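Local atomic coordinates of inactive glucansucrase (Lactobacillus reuteri, PDB entry 5JBD), a protein that belongs to glycoside hydrolase family 70, has a TIM-barrel core, binds a calcium ion and is named as an inactive member of the glucansucrases. Residues E259-N264 against G802-E807; N385-T390 against A451-N456; Y441-Y444 against A448-A451; D814-K819 against P827-R832. All coordinates share one frame; numbering follows the deposited sequence.

Contact 1: residues E259-N264 against G802-E807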
loop_
_atom_site.group_PDB
_atom_site.type_symbol
_atom_site.label_atom_id
_atom_site.label_comp_id
_atom_site.label_asym_id
_atom_site.label_seq_id
_atom_site.Cartn_x
_atom_site.Cartn_y
_atom_site.Cartn_z
ATOM N N GLU A 259 10.598 -2.369 14.205
ATOM C CA GLU A 259 11.291 -1.093 13.996
ATOM C C GLU A 259 12.760 -1.177 14.396
ATOM O O GLU A 259 13.636 -0.744 13.642
ATOM C CB GLU A 259 10.572 0.020 14.756
ATOM C CG GLU A 259 9.194 0.347 14.175
ATOM C CD GLU A 259 8.221 0.935 15.178
ATOM O OE1 GLU A 259 8.671 1.450 16.223
ATOM O OE2 GLU A 259 6.992 0.856 14.936
ATOM N N TYR A 260 13.026 -1.803 15.549
ATOM C CA TYR A 260 14.390 -1.986 16.023
ATOM C C TYR A 260 15.209 -2.817 15.016
ATOM O O TYR A 260 16.369 -2.499 14.732
ATOM C CB TYR A 260 14.410 -2.626 17.427
ATOM C CG TYR A 260 15.810 -2.860 17.953
ATOM C CD1 TYR A 260 16.559 -1.820 18.506
ATOM C CD2 TYR A 260 16.408 -4.114 17.847
ATOM C CE1 TYR A 260 17.857 -2.028 18.951
ATOM C CE2 TYR A 260 17.697 -4.338 18.299
ATOM C CZ TYR A 260 18.415 -3.305 18.846
ATOM O OH TYR A 260 19.694 -3.558 19.284
ATOM N N PHE A 261 14.588 -3.856 14.463
ATOM C CA PHE A 261 15.219 -4.715 13.449
ATOM C C PHE A 261 15.619 -3.931 12.205
ATOM O O PHE A 261 16.766 -3.983 11.755
ATOM C CB PHE A 261 14.245 -5.844 13.080
ATOM C CG PHE A 261 14.703 -6.743 11.959
ATOM C CD1 PHE A 261 15.618 -7.762 12.191
ATOM C CD2 PHE A 261 14.160 -6.611 10.681
ATOM C CE1 PHE A 261 16.015 -8.614 11.163
ATOM C CE2 PHE A 261 14.546 -7.464 9.656
ATOM C CZ PHE A 261 15.483 -8.461 9.894
ATOM N N LEU A 262 14.674 -3.173 11.669
ATOM C CA LEU A 262 14.926 -2.389 10.456
ATOM C C LEU A 262 15.981 -1.296 10.680
ATOM O O LEU A 262 16.821 -1.065 9.813
ATOM C CB LEU A 262 13.626 -1.810 9.912
ATOM C CG LEU A 262 12.630 -2.860 9.398
ATOM C CD1 LEU A 262 11.289 -2.214 9.169
ATOM C CD2 LEU A 262 13.126 -3.557 8.130
ATOM N N LEU A 263 15.977 -0.689 11.866
ATOM C CA LEU A 263 16.942 0.360 12.213
ATOM C C LEU A 263 18.353 -0.170 12.471
ATOM O O LEU A 263 19.290 0.630 12.584
ATOM C CB LEU A 263 16.463 1.172 13.433
ATOM C CG LEU A 263 15.214 2.055 13.270
ATOM C CD1 LEU A 263 14.637 2.437 14.632
ATOM C CD2 LEU A 263 15.486 3.316 12.453
ATOM N N ASN A 264 18.500 -1.500 12.565
ATOM C CA ASN A 264 19.784 -2.167 12.723
ATOM C C ASN A 264 19.956 -3.364 11.758
ATOM O O ASN A 264 20.711 -4.294 12.056
ATOM C CB ASN A 264 19.905 -2.641 14.180
ATOM C CG ASN A 264 19.993 -1.485 15.147
ATOM O OD1 ASN A 264 21.045 -0.887 15.301
ATOM N ND2 ASN A 264 18.884 -1.146 15.769
ATOM N N GLY A 802 9.623 -10.857 18.037
ATOM C CA GLY A 802 9.880 -10.664 19.458
ATOM C C GLY A 802 11.301 -10.897 19.938
ATOM O O GLY A 802 11.565 -10.783 21.137
ATOM N N LYS A 803 12.231 -11.172 19.026
ATOM C CA LYS A 803 13.591 -11.572 19.407
ATOM C C LYS A 803 14.341 -10.520 20.246
ATOM O O LYS A 803 15.110 -10.866 21.138
ATOM C CB LYS A 803 14.398 -11.928 18.149
ATOM C CG LYS A 803 15.822 -12.393 18.411
ATOM C CD LYS A 803 16.507 -12.730 17.098
ATOM C CE LYS A 803 17.919 -13.189 17.325
ATOM N NZ LYS A 803 18.637 -13.539 16.073
ATOM N N TYR A 804 14.102 -9.244 19.945
ATOM C CA TYR A 804 14.784 -8.115 20.577
ATOM C C TYR A 804 14.036 -7.483 21.767
ATOM O O TYR A 804 14.514 -6.496 22.346
ATOM C CB TYR A 804 15.074 -7.057 19.486
ATOM C CG TYR A 804 15.645 -7.708 18.242
ATOM C CD1 TYR A 804 16.899 -8.287 18.281
ATOM C CD2 TYR A 804 14.914 -7.803 17.054
ATOM C CE1 TYR A 804 17.428 -8.922 17.169
ATOM C CE2 TYR A 804 15.441 -8.440 15.939
ATOM C CZ TYR A 804 16.697 -8.986 16.004
ATOM O OH TYR A 804 17.229 -9.609 14.916
ATOM N N LEU A 805 12.884 -8.044 22.140
ATOM C CA LEU A 805 12.073 -7.460 23.216
ATOM C C LEU A 805 12.773 -7.404 24.583
ATOM O O LEU A 805 12.655 -6.392 25.292
ATOM C CB LEU A 805 10.714 -8.161 23.321
ATOM C CG LEU A 805 9.767 -7.868 22.137
ATOM C CD1 LEU A 805 8.518 -8.732 22.234
ATOM C CD2 LEU A 805 9.383 -6.393 22.065
ATOM N N ALA A 806 13.483 -8.478 24.955
ATOM C CA ALA A 806 14.161 -8.523 26.251
ATOM C C ALA A 806 15.263 -7.473 26.329
ATOM O O ALA A 806 15.398 -6.791 27.341
ATOM C CB ALA A 806 14.723 -9.911 26.526
ATOM N N GLU A 807 16.018 -7.312 25.246
ATOM C CA GLU A 807 17.070 -6.293 25.199
ATOM C C GLU A 807 16.493 -4.847 25.145
ATOM O O GLU A 807 17.029 -3.941 25.797
ATOM C CB GLU A 807 18.098 -6.597 24.101
ATOM C CG GLU A 807 19.207 -7.547 24.536
ATOM C CD GLU A 807 20.126 -6.990 25.601
ATOM O OE1 GLU A 807 20.227 -5.757 25.792
ATOM O OE2 GLU A 807 20.773 -7.805 26.252
#

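Contact 2: residues N385-T390 against A451-N456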
loop_
_atom_site.group_PDB
_atom_site.type_symbol
_atom_site.label_atom_id
_atom_site.label_comp_id
_atom_site.label_asym_id
_atom_site.label_seq_id
_atom_site.Cartn_x
_atom_site.Cartn_y
_atom_site.Cartn_z
ATOM N N ASN A 385 6.331 19.131 7.248
ATOM C CA ASN A 385 5.588 18.387 6.240
ATOM C C ASN A 385 6.460 17.955 5.068
ATOM O O ASN A 385 7.537 18.517 4.837
ATOM C CB ASN A 385 4.393 19.194 5.723
ATOM C CG ASN A 385 4.808 20.360 4.861
ATOM O OD1 ASN A 385 4.952 20.232 3.637
ATOM N ND2 ASN A 385 5.062 21.490 5.497
ATOM N N TRP A 386 5.983 16.935 4.361
ATOM C CA TRP A 386 6.560 16.494 3.090
ATOM C C TRP A 386 5.502 16.620 1.984
ATOM O O TRP A 386 4.302 16.519 2.244
ATOM C CB TRP A 386 7.166 15.069 3.156
ATOM C CG TRP A 386 6.274 13.916 3.498
ATOM C CD1 TRP A 386 5.509 13.752 4.629
ATOM C CD2 TRP A 386 6.128 12.704 2.746
ATOM N NE1 TRP A 386 4.871 12.532 4.601
ATOM C CE2 TRP A 386 5.246 11.862 3.468
ATOM C CE3 TRP A 386 6.658 12.245 1.532
ATOM C CZ2 TRP A 386 4.871 10.593 3.008
ATOM C CZ3 TRP A 386 6.292 10.977 1.081
ATOM C CH2 TRP A 386 5.397 10.172 1.817
ATOM N N SER A 387 5.954 16.961 0.783
ATOM C CA SER A 387 5.041 17.265 -0.318
ATOM C C SER A 387 5.561 16.590 -1.570
ATOM O O SER A 387 6.738 16.228 -1.645
ATOM C CB SER A 387 4.914 18.793 -0.524
ATOM O OG SER A 387 6.191 19.398 -0.706
ATOM N N PHE A 388 4.702 16.467 -2.568
ATOM C CA PHE A 388 5.061 15.765 -3.789
ATOM C C PHE A 388 4.244 16.228 -4.988
ATOM O O PHE A 388 3.116 16.713 -4.839
ATOM C CB PHE A 388 4.852 14.247 -3.575
ATOM C CG PHE A 388 3.435 13.894 -3.239
ATOM C CD1 PHE A 388 2.960 14.063 -1.940
ATOM C CD2 PHE A 388 2.557 13.487 -4.224
ATOM C CE1 PHE A 388 1.643 13.780 -1.620
ATOM C CE2 PHE A 388 1.230 13.211 -3.918
ATOM C CZ PHE A 388 0.781 13.343 -2.618
ATOM N N VAL A 389 4.827 16.023 -6.176
ATOM C CA VAL A 389 4.154 16.138 -7.480
ATOM C C VAL A 389 3.544 14.789 -7.892
ATOM O O VAL A 389 2.447 14.742 -8.467
ATOM C CB VAL A 389 5.149 16.620 -8.567
ATOM C CG1 VAL A 389 4.560 16.522 -9.978
ATOM C CG2 VAL A 389 5.587 18.066 -8.281
ATOM N N THR A 390 4.274 13.698 -7.632
ATOM C CA THR A 390 3.780 12.350 -7.936
ATOM C C THR A 390 4.229 11.366 -6.860
ATOM O O THR A 390 5.276 11.551 -6.251
ATOM C CB THR A 390 4.307 11.846 -9.311
ATOM O OG1 THR A 390 4.370 12.921 -10.264
ATOM C CG2 THR A 390 3.411 10.728 -9.863
ATOM N N ALA A 451 8.921 22.837 -10.379
ATOM C CA ALA A 451 9.551 24.133 -10.093
ATOM C C ALA A 451 8.944 24.782 -8.845
ATOM O O ALA A 451 9.673 25.373 -8.037
ATOM C CB ALA A 451 9.435 25.068 -11.278
ATOM N N ILE A 452 7.627 24.651 -8.688
ATOM C CA ILE A 452 6.934 25.107 -7.487
ATOM C C ILE A 452 7.329 24.247 -6.282
ATOM O O ILE A 452 7.758 24.778 -5.246
ATOM C CB ILE A 452 5.383 25.102 -7.682
ATOM C CG1 ILE A 452 4.945 26.143 -8.729
ATOM C CG2 ILE A 452 4.648 25.300 -6.358
ATOM C CD1 ILE A 452 5.115 27.599 -8.312
ATOM N N LEU A 453 7.200 22.919 -6.425
ATOM C CA LEU A 453 7.532 21.997 -5.346
ATOM C C LEU A 453 8.954 22.221 -4.794
ATOM O O LEU A 453 9.155 22.263 -3.580
ATOM C CB LEU A 453 7.401 20.537 -5.797
ATOM C CG LEU A 453 7.379 19.538 -4.618
ATOM C CD1 LEU A 453 5.963 19.352 -4.109
ATOM C CD2 LEU A 453 7.970 18.192 -5.021
ATOM N N LEU A 454 9.921 22.372 -5.682
ATOM C CA LEU A 454 11.323 22.437 -5.281
ATOM C C LEU A 454 11.794 23.810 -4.801
ATOM O O LEU A 454 12.893 23.920 -4.254
ATOM C CB LEU A 454 12.207 21.923 -6.415
ATOM C CG LEU A 454 11.989 20.422 -6.728
ATOM C CD1 LEU A 454 12.676 20.036 -8.029
ATOM C CD2 LEU A 454 12.481 19.525 -5.597
ATOM N N SER A 455 11.002 24.852 -5.033
ATOM C CA SER A 455 11.307 26.202 -4.534
ATOM C C SER A 455 10.494 26.563 -3.289
ATOM O O SER A 455 10.801 27.559 -2.637
ATOM C CB SER A 455 11.096 27.249 -5.639
ATOM O OG SER A 455 9.760 27.254 -6.123
ATOM N N ASN A 456 9.471 25.770 -2.952
ATOM C CA ASN A 456 8.624 26.068 -1.784
ATOM C C ASN A 456 9.386 26.001 -0.444
ATOM O O ASN A 456 10.165 25.073 -0.209
ATOM C CB ASN A 456 7.414 25.113 -1.725
ATOM C CG ASN A 456 6.210 25.616 -2.514
ATOM O OD1 ASN A 456 6.163 26.752 -3.003
ATOM N ND2 ASN A 456 5.194 24.772 -2.591
HETATM O O HOH W 1 5.065 22.179 -1.118
#

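Contact 3: residues Y441-Y444 against A448-A451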
loop_
_atom_site.group_PDB
_atom_site.type_symbol
_atom_site.label_atom_id
_atom_site.label_comp_id
_atom_site.label_asym_id
_atom_site.label_seq_id
_atom_site.Cartn_x
_atom_site.Cartn_y
_atom_site.Cartn_z
ATOM N N TYR A 441 -4.552 12.010 -21.036
ATOM C CA TYR A 441 -4.490 11.262 -19.779
ATOM C C TYR A 441 -3.420 11.759 -18.812
ATOM O O TYR A 441 -3.667 11.833 -17.615
ATOM C CB TYR A 441 -4.240 9.775 -20.065
ATOM C CG TYR A 441 -5.110 9.191 -21.163
ATOM C CD1 TYR A 441 -6.496 9.190 -21.047
ATOM C CD2 TYR A 441 -4.540 8.648 -22.326
ATOM C CE1 TYR A 441 -7.300 8.672 -22.048
ATOM C CE2 TYR A 441 -5.339 8.122 -23.338
ATOM C CZ TYR A 441 -6.716 8.138 -23.194
ATOM O OH TYR A 441 -7.523 7.614 -24.178
ATOM N N ALA A 442 -2.227 12.035 -19.320
ATOM C CA ALA A 442 -1.092 12.438 -18.503
ATOM C C ALA A 442 -1.184 13.899 -18.059
ATOM O O ALA A 442 -1.855 14.718 -18.676
ATOM C CB ALA A 442 0.211 12.227 -19.267
ATOM N N GLN A 443 -0.465 14.202 -16.983
ATOM C CA GLN A 443 -0.463 15.547 -16.404
ATOM C C GLN A 443 0.154 16.574 -17.322
ATOM O O GLN A 443 1.188 16.333 -17.919
ATOM C CB GLN A 443 0.317 15.542 -15.076
ATOM C CG GLN A 443 -0.443 14.897 -13.946
ATOM C CD GLN A 443 -1.547 15.791 -13.448
ATOM O OE1 GLN A 443 -2.732 15.521 -13.648
ATOM N NE2 GLN A 443 -1.167 16.861 -12.808
ATOM N N TYR A 444 -0.482 17.742 -17.402
ATOM C CA TYR A 444 0.118 18.922 -18.021
ATOM C C TYR A 444 1.108 19.583 -17.047
ATOM O O TYR A 444 1.017 19.397 -15.832
ATOM C CB TYR A 444 -0.966 19.929 -18.400
ATOM C CG TYR A 444 -1.810 19.549 -19.604
ATOM C CD1 TYR A 444 -2.756 18.526 -19.532
ATOM C CD2 TYR A 444 -1.659 20.212 -20.808
ATOM C CE1 TYR A 444 -3.513 18.164 -20.641
ATOM C CE2 TYR A 444 -2.418 19.871 -21.922
ATOM C CZ TYR A 444 -3.341 18.845 -21.833
ATOM O OH TYR A 444 -4.096 18.507 -22.949
ATOM N N ALA A 448 6.741 22.664 -14.426
ATOM C CA ALA A 448 6.290 23.753 -13.544
ATOM C C ALA A 448 5.805 23.242 -12.177
ATOM O O ALA A 448 6.028 23.903 -11.154
ATOM C CB ALA A 448 5.211 24.600 -14.237
ATOM N N GLN A 449 5.130 22.095 -12.147
ATOM C CA GLN A 449 4.724 21.509 -10.880
ATOM C C GLN A 449 5.955 21.288 -10.007
ATOM O O GLN A 449 5.951 21.667 -8.830
ATOM C CB GLN A 449 3.937 20.215 -11.064
ATOM C CG GLN A 449 2.540 20.444 -11.623
ATOM C CD GLN A 449 1.704 19.181 -11.713
ATOM O OE1 GLN A 449 1.467 18.503 -10.707
ATOM N NE2 GLN A 449 1.229 18.866 -12.921
ATOM N N TYR A 450 7.014 20.719 -10.597
ATOM C CA TYR A 450 8.278 20.533 -9.869
ATOM C C TYR A 450 8.991 21.836 -9.506
ATOM O O TYR A 450 9.634 21.923 -8.452
ATOM C CB TYR A 450 9.239 19.597 -10.638
ATOM C CG TYR A 450 9.037 18.143 -10.293
ATOM C CD1 TYR A 450 9.560 17.620 -9.109
ATOM C CD2 TYR A 450 8.301 17.289 -11.125
ATOM C CE1 TYR A 450 9.368 16.287 -8.770
ATOM C CE2 TYR A 450 8.101 15.953 -10.789
ATOM C CZ TYR A 450 8.634 15.454 -9.615
ATOM O OH TYR A 450 8.441 14.139 -9.256
ATOM N N ALA A 451 8.921 22.837 -10.379
ATOM C CA ALA A 451 9.551 24.133 -10.093
ATOM C C ALA A 451 8.944 24.782 -8.845
ATOM O O ALA A 451 9.673 25.373 -8.037
ATOM C CB ALA A 451 9.435 25.068 -11.278
#

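Contact 4: residues D814-K819 against P827-R832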
loop_
_atom_site.group_PDB
_atom_site.type_symbol
_atom_site.label_atom_id
_atom_site.label_comp_id
_atom_site.label_asym_id
_atom_site.label_seq_id
_atom_site.Cartn_x
_atom_site.Cartn_y
_atom_site.Cartn_z
ATOM N N ASP A 814 10.983 2.221 29.744
ATOM C CA ASP A 814 9.842 3.138 29.502
ATOM C C ASP A 814 8.909 2.710 28.348
ATOM O O ASP A 814 7.703 2.991 28.378
ATOM C CB ASP A 814 10.339 4.582 29.274
ATOM C CG ASP A 814 11.355 4.676 28.141
ATOM O OD1 ASP A 814 12.534 4.319 28.351
ATOM O OD2 ASP A 814 10.968 5.068 27.036
ATOM N N LEU A 815 9.466 2.015 27.352
ATOM C CA LEU A 815 8.678 1.484 26.243
ATOM C C LEU A 815 7.508 0.626 26.707
ATOM O O LEU A 815 6.459 0.609 26.055
ATOM C CB LEU A 815 9.560 0.654 25.289
ATOM C CG LEU A 815 10.608 1.419 24.476
ATOM C CD1 LEU A 815 11.441 0.455 23.649
ATOM C CD2 LEU A 815 9.951 2.462 23.595
ATOM N N PHE A 816 7.712 -0.109 27.805
ATOM C CA PHE A 816 6.745 -1.081 28.295
ATOM C C PHE A 816 6.097 -0.681 29.624
ATOM O O PHE A 816 5.417 -1.502 30.255
ATOM C CB PHE A 816 7.426 -2.465 28.346
ATOM C CG PHE A 816 8.114 -2.816 27.047
ATOM C CD1 PHE A 816 7.371 -3.099 25.915
ATOM C CD2 PHE A 816 9.499 -2.790 26.940
ATOM C CE1 PHE A 816 7.987 -3.374 24.705
ATOM C CE2 PHE A 816 10.122 -3.075 25.733
ATOM C CZ PHE A 816 9.364 -3.370 24.615
ATOM N N THR A 817 6.280 0.579 30.029
ATOM C CA THR A 817 5.478 1.167 31.124
ATOM C C THR A 817 4.627 2.376 30.699
ATOM O O THR A 817 3.685 2.720 31.392
ATOM C CB THR A 817 6.353 1.551 32.333
ATOM O OG1 THR A 817 7.358 2.484 31.934
ATOM C CG2 THR A 817 7.015 0.314 32.926
ATOM N N THR A 818 4.945 3.015 29.575
ATOM C CA THR A 818 4.143 4.131 29.073
ATOM C C THR A 818 2.796 3.625 28.601
ATOM O O THR A 818 2.728 2.773 27.707
ATOM C CB THR A 818 4.858 4.818 27.922
ATOM O OG1 THR A 818 6.102 5.325 28.409
ATOM C CG2 THR A 818 4.002 5.972 27.324
ATOM N N LYS A 819 1.724 4.150 29.193
ATOM C CA LYS A 819 0.375 3.692 28.861
ATOM C C LYS A 819 -0.088 4.328 27.560
ATOM O O LYS A 819 -0.111 5.544 27.439
ATOM C CB LYS A 819 -0.593 4.014 29.990
ATOM C CG LYS A 819 -0.288 3.233 31.261
ATOM C CD LYS A 819 -1.286 3.544 32.360
ATOM C CE LYS A 819 -1.189 2.552 33.514
ATOM N NZ LYS A 819 -0.296 3.064 34.584
ATOM N N PRO A 827 2.517 -1.316 25.888
ATOM C CA PRO A 827 2.887 -2.482 25.072
ATOM C C PRO A 827 3.412 -3.629 25.964
ATOM O O PRO A 827 4.036 -3.375 27.007
ATOM C CB PRO A 827 3.983 -1.952 24.150
ATOM C CG PRO A 827 3.771 -0.471 24.096
ATOM C CD PRO A 827 3.177 -0.084 25.426
ATOM N N ASP A 828 3.104 -4.853 25.559
ATOM C CA ASP A 828 3.284 -6.058 26.378
ATOM C C ASP A 828 4.369 -6.917 25.733
ATOM O O ASP A 828 4.100 -7.619 24.756
ATOM C CB ASP A 828 1.962 -6.828 26.447
ATOM C CG ASP A 828 2.034 -8.076 27.332
ATOM O OD1 ASP A 828 3.104 -8.400 27.908
ATOM O OD2 ASP A 828 0.996 -8.748 27.417
ATOM N N PRO A 829 5.600 -6.849 26.259
ATOM C CA PRO A 829 6.685 -7.620 25.680
ATOM C C PRO A 829 6.755 -9.076 26.196
ATOM O O PRO A 829 7.685 -9.800 25.818
ATOM C CB PRO A 829 7.908 -6.837 26.140
ATOM C CG PRO A 829 7.528 -6.397 27.513
ATOM C CD PRO A 829 6.038 -6.157 27.483
ATOM N N THR A 830 5.801 -9.508 27.032
ATOM C CA THR A 830 5.876 -10.856 27.646
ATOM C C THR A 830 5.436 -11.991 26.724
ATOM O O THR A 830 5.567 -13.164 27.096
ATOM C CB THR A 830 5.057 -10.964 28.955
ATOM O OG1 THR A 830 3.650 -10.855 28.679
ATOM C CG2 THR A 830 5.484 -9.907 29.965
ATOM N N VAL A 831 4.902 -11.655 25.549
ATOM C CA VAL A 831 4.468 -12.624 24.555
ATOM C C VAL A 831 5.165 -12.271 23.248
ATOM O O VAL A 831 5.173 -11.095 22.845
ATOM C CB VAL A 831 2.929 -12.589 24.369
ATOM C CG1 VAL A 831 2.491 -13.498 23.228
ATOM C CG2 VAL A 831 2.231 -12.970 25.665
ATOM N N ARG A 832 5.772 -13.267 22.615
ATOM C CA ARG A 832 6.414 -13.092 21.319
ATOM C C ARG A 832 5.465 -13.557 20.224
ATOM O O ARG A 832 4.878 -14.637 20.324
ATOM C CB ARG A 832 7.713 -13.888 21.243
ATOM C CG ARG A 832 8.799 -13.367 22.182
ATOM C CD ARG A 832 10.099 -14.152 22.062
ATOM N NE ARG A 832 10.636 -14.203 20.688
ATOM C CZ ARG A 832 11.778 -14.810 20.346
ATOM N NH1 ARG A 832 12.532 -15.432 21.266
ATOM N NH2 ARG A 832 12.182 -14.800 19.074
HETATM O O HOH W 2 4.149 -4.096 29.742
#

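Contact 1: residues E259-N264 against G802-E807
The Y804 ring leans against Y260 and F261 and carries the CB of its own neighbour K803 over the centre of one face. Over one face of Y260, toward the rim, sits N264 ND2, which donates to Y260 O at 3.0 Å. F261 offers its edge: Y804 OH lies in the plane of that ring, 3.7 Å from F261 CD1, while Y804 CE2 comes within 3.8 Å of the same carbon. The rings of Y260 and Y804 meet obliquely, their centroids 5.5 Å apart and their planes at 52°, and the nearest atoms are Y260 CD2 and Y804 CB at 3.6 Å. Both F261 and Y260 hold CG anti to the backbone N (chi1 175° for F261), which sends the two rings out from helix 249-263. E259, L262 and L263 of that helix lie on F280 of strand 279-282, one of the parallel strands of the family's barrel. Y260 and F261 meet a type I beta turn, G802 to L805, that leads into helix 805-811. Broad flat rings suit this junction because they cover much surface between helix and turn; no hydrogen bond crosses between the two segments. The side-chain OD1 of N257, about one turn before Y260 and F261, accepts from Y804 N.

Contact 2: residues N385-T390 against A451-N456
Strand 385-388 of the parallel barrel sheet is covered here by helix 446-455, which comes just before the adjacent strand 460-464, and L453 is the side chain that fills the space between strand and helix. Its CG stands anti to the backbone N (chi1 -165°), which carries both methyls off the helix to the strand backbone. CD1 lies 3.4 Å from S387 OG and 3.5 Å from F388 N. CD2 leans on F388 CA, at 4.0 Å. Farther along, V389 CG2 meets L453 CB at 3.9 Å, an apolar touch between branched side chains that cross at a slant. Leucine suits the place: its two methyls rest on successive parts of the backbone from S387 to V389. Serine is small enough to let that fork in, and its hydroxyl is bonded to T459 and to a water, which links S387 OG to N456 ND2 with both distances 3.0 Å. The polar atom is thus provided for although it is buried beside a methyl. F388 starts in the other direction, away from the helix, and its ring stacks on F346. Within the helix, S455 OG donates to A451 O in the carbonyl plane, on a lone pair. A strand, a helix laid over it and a parallel neighbouring strand form a beta-alpha-beta crossover, here lengthened by extra helices, as expected of a TIM barrel.

Contact 3: residues Y441-Y444 against A448-A451
Q443 is the first residue of 441-444 to meet Q449, after a start in which the backbone N atoms of Y441 and A442 are both held by D433 OD2. Its chain bends at chi2 and brings the terminal amide up to that of Q449, the two amide planes standing 84° apart. Next comes Y444, which contributes its carbonyl: Q449 NE2 donates to Y444 O at 3.0 Å, approaching nearly along the C=O axis. The oxygen lies almost exactly in the amide plane of Q449, yet the N-H is not aimed straight at it (136° at the hydrogen). Q449 spans the gap because its chain is extended beyond CG (chi2 -176°); glutamine suits the place, with a long apolar stem ending in an N-H donor for a main-chain oxygen. The ring of Y444 leads elsewhere, its OH bonded to K439 O. The bond therefore joins the first turn of helix 446-455 to the loop before it. The loop itself follows helix 420-434, while helix 343-354 lies alongside, with L349, E350 and L353 against Q449 and G354 in a backbone bond with Y444.

Contact 4: residues D814-K819 against P827-R832
F816 and P829 form the tight part of this contact, the proline ring lying over one face of the phenylalanine. P829 CB stands 3.9 Å from the ring centroid and only 16° off its normal, a CH-pi contact, and P829 CG comes to 3.7 Å from F816 CG. CB of L815 lies over the opposite face of the ring, toward the rim, while at its edge P827 O approaches F816 CD1 to 3.5 Å. F816 is brought there by a chi1 of -51°, with CG opposite the carbonyl carbon. P827 packs in turn on main-chain oxygen, its CD 3.4 Å from L815 O. Proline suits both positions: its compact, conformationally restricted ring gives an apolar surface, and its slightly polarised C-H groups sit well against an aromatic face or a carbonyl.

The other side of the contact is looser and more polar. A water donates to both F816 O and P827 O, at 2.9 and 2.8 Å, tying together two carbonyls that cannot bond each other. Exposed T818 turns its hydroxyl back to D814 O, which also accepts from the backbone N atoms of T817 and T818. T830 N donates to D828 OD1 and so closes an Asx turn around P829; T830 OG1 adds a second bond to the same D828 OD1, at 2.6 Å. Both segments belong to the long loop between helix 805-811 and strand 841-845, and F816 packs against L805 and L808 of helix 805-811 and A253 and L256 of helix 249-263, while L815 rests on helix 291-304.

How the contacts relate
The four contacts fall into two pairs. Contacts 1 and 4, with centres about 13 Å apart, touch directly: L805 packs on F816 and P829, and R832 lies against G802 and K803, so segment 802-807 of contact 1 is itself the surface on which contact 4 packs. Contacts 2 and 3, with centres about 12 Å apart, share A451 and helix 446-455; V389 of contact 2 packs on Q449 and Y450 of contact 3. The pairs lie far apart in space, with centres about 34 Å apart for contacts 1 and 2 and about 47 Å for contacts 3 and 4, which are on opposite sides of the chain's centre. The calcium ion is held by E237, D243, N287 and N751, none of them in these contacts.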